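Local coordinates for protein diphthine synthase (Entamoeba histolytica, PDB 3I4T) that probably methylates a precursor of diphthamide on elongation factor 2, using S-adenosylmethionine, as a diphthine synthase of the tetrapyrrole methylase family, at residues 216-221 with 267-272. Numbering follows the deposited sequence.
Sequences EQLLEV and HCLLIP
A helix lies over one face of the mixed beta sheet, and L218 is the one residue of 216-221 that reaches strand 267-271. From helix 211-225 it meets L269 and I271. All three are buried. L218 CD1 sits 3.7 Å from L269 CD2. The same methyl lies 4.1 Å from I271 CD1. L218 therefore uses one branch for both partners, and each pair meets tip to tip. L269 and I271 are two apart on the strand, so their side chains leave the same face of the sheet. In I271 the longer branch, CG1, is anti to the carbonyl carbon (chi1 -55°), and its extended chain (chi2 172°) brings CD1 to L218 CD1. The backbones stay well apart, with 11.1 Å between L218 CA and L269 CA. No hydrogen bond joins the two segments, and they bury just 79 Å² between them. The contact is a light, wholly apolar link. At the start of the helix, I211 N has a weak hydrogen bond with H267 ND1. Strand 267-271 runs between 180-187 and 235-240, antiparallel to both. L269 also packs on V182 and V236 of these neighbours, and I271 on V182. On the helix side, L218 also touches Y166 of helix 166-175, while R174 of that helix packs against I271. Helix 166-175 thus contacts both the helix and the strand.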
loop_
_atom_site.group_PDB
_atom_site.type_symbol
_atom_site.label_atom_id
_atom_site.label_comp_id
_atom_site.label_asym_id
_atom_site.label_seq_id
_atom_site.Cartn_x
_atom_site.Cartn_y
_atom_site.Cartn_z
ATOM N N GLU A 216 -24.026 -10.531 -2.087
ATOM C CA GLU A 216 -25.435 -10.498 -2.450
ATOM C C GLU A 216 -25.671 -9.471 -3.553
ATOM O O GLU A 216 -26.259 -9.788 -4.585
ATOM C CB GLU A 216 -26.303 -10.177 -1.224
ATOM C CG GLU A 216 -27.791 -10.411 -1.417
ATOM C CD GLU A 216 -28.628 -9.659 -0.384
ATOM O OE1 GLU A 216 -28.453 -8.418 -0.258
ATOM O OE2 GLU A 216 -29.463 -10.305 0.301
ATOM N N GLN A 217 -25.192 -8.249 -3.331
ATOM C CA GLN A 217 -25.388 -7.155 -4.280
ATOM C C GLN A 217 -24.717 -7.431 -5.634
ATOM O O GLN A 217 -25.311 -7.173 -6.682
ATOM C CB GLN A 217 -24.874 -5.837 -3.696
ATOM C CG GLN A 217 -25.491 -4.623 -4.364
ATOM C CD GLN A 217 -24.786 -3.329 -4.020
ATOM O OE1 GLN A 217 -23.980 -2.829 -4.804
ATOM N NE2 GLN A 217 -25.100 -2.769 -2.857
ATOM N N LEU A 218 -23.490 -7.952 -5.599
ATOM C CA LEU A 218 -22.752 -8.298 -6.818
ATOM C C LEU A 218 -23.491 -9.336 -7.656
ATOM O O LEU A 218 -23.522 -9.240 -8.891
ATOM C CB LEU A 218 -21.328 -8.802 -6.513
ATOM C CG LEU A 218 -20.276 -7.887 -5.868
ATOM C CD1 LEU A 218 -18.976 -8.637 -5.680
ATOM C CD2 LEU A 218 -20.015 -6.630 -6.654
ATOM N N LEU A 219 -24.081 -10.320 -6.985
ATOM C CA LEU A 219 -24.830 -11.372 -7.668
ATOM C C LEU A 219 -26.086 -10.817 -8.321
ATOM O O LEU A 219 -26.461 -11.231 -9.413
ATOM C CB LEU A 219 -25.156 -12.518 -6.708
ATOM C CG LEU A 219 -23.922 -13.373 -6.376
ATOM C CD1 LEU A 219 -24.219 -14.445 -5.330
ATOM C CD2 LEU A 219 -23.354 -14.009 -7.640
ATOM N N GLU A 220 -26.708 -9.845 -7.666
ATOM C CA GLU A 220 -27.920 -9.215 -8.177
ATOM C C GLU A 220 -27.645 -8.308 -9.386
ATOM O O GLU A 220 -28.449 -8.233 -10.321
ATOM C CB GLU A 220 -28.574 -8.423 -7.054
ATOM C CG GLU A 220 -30.025 -8.100 -7.280
ATOM C CD GLU A 220 -30.569 -7.198 -6.196
ATOM O OE1 GLU A 220 -30.541 -7.595 -5.007
ATOM O OE2 GLU A 220 -31.029 -6.086 -6.532
ATOM N N VAL A 221 -26.509 -7.619 -9.350
ATOM C CA VAL A 221 -26.060 -6.778 -10.448
ATOM C C VAL A 221 -25.712 -7.632 -11.674
ATOM O O VAL A 221 -26.051 -7.272 -12.792
ATOM C CB VAL A 221 -24.877 -5.894 -10.000
ATOM C CG1 VAL A 221 -24.153 -5.275 -11.179
ATOM C CG2 VAL A 221 -25.358 -4.813 -9.026
ATOM N N HIS A 267 -14.427 -5.581 6.729
ATOM C CA HIS A 267 -14.374 -6.613 5.684
ATOM C C HIS A 267 -14.012 -6.023 4.320
ATOM O O HIS A 267 -14.294 -4.852 4.047
ATOM C CB HIS A 267 -15.718 -7.335 5.501
ATOM C CG HIS A 267 -16.205 -8.099 6.693
ATOM N ND1 HIS A 267 -17.454 -8.689 6.722
ATOM C CD2 HIS A 267 -15.639 -8.360 7.895
ATOM C CE1 HIS A 267 -17.632 -9.284 7.887
ATOM N NE2 HIS A 267 -16.547 -9.096 8.619
ATOM N N CYS A 268 -13.408 -6.856 3.471
ATOM C CA CYS A 268 -13.271 -6.572 2.049
ATOM C C CYS A 268 -13.172 -7.862 1.240
ATOM O O CYS A 268 -12.963 -8.943 1.797
ATOM C CB CYS A 268 -12.064 -5.675 1.758
ATOM S SG CYS A 268 -10.495 -6.458 2.106
ATOM N N LEU A 269 -13.305 -7.723 -0.075
ATOM C CA LEU A 269 -13.372 -8.843 -0.989
ATOM C C LEU A 269 -12.306 -8.724 -2.070
ATOM O O LEU A 269 -12.030 -7.630 -2.567
ATOM C CB LEU A 269 -14.759 -8.866 -1.649
ATOM C CG LEU A 269 -15.108 -10.065 -2.521
ATOM C CD1 LEU A 269 -15.196 -11.324 -1.691
ATOM C CD2 LEU A 269 -16.409 -9.813 -3.232
ATOM N N LEU A 270 -11.709 -9.851 -2.430
ATOM C CA LEU A 270 -10.795 -9.894 -3.563
ATOM C C LEU A 270 -11.362 -10.769 -4.663
ATOM O O LEU A 270 -11.718 -11.931 -4.439
ATOM C CB LEU A 270 -9.413 -10.400 -3.155
ATOM C CG LEU A 270 -8.750 -9.831 -1.898
ATOM C CD1 LEU A 270 -7.381 -10.483 -1.724
ATOM C CD2 LEU A 270 -8.623 -8.323 -1.929
ATOM N N ILE A 271 -11.464 -10.189 -5.850
ATOM C CA ILE A 271 -11.905 -10.922 -7.006
ATOM C C ILE A 271 -10.703 -11.144 -7.919
ATOM O O ILE A 271 -10.286 -10.230 -8.640
ATOM C CB ILE A 271 -13.050 -10.201 -7.761
ATOM C CG1 ILE A 271 -14.216 -9.899 -6.810
ATOM C CG2 ILE A 271 -13.511 -11.058 -8.949
ATOM C CD1 ILE A 271 -15.316 -9.020 -7.421
ATOM N N PRO A 272 -10.132 -12.361 -7.874
ATOM C CA PRO A 272 -8.952 -12.708 -8.665
ATOM C C PRO A 272 -9.204 -12.537 -10.153
ATOM O O PRO A 272 -10.346 -12.633 -10.580
ATOM C CB PRO A 272 -8.738 -14.194 -8.351
ATOM C CG PRO A 272 -9.403 -14.418 -7.024
ATOM C CD PRO A 272 -10.555 -13.457 -6.976
#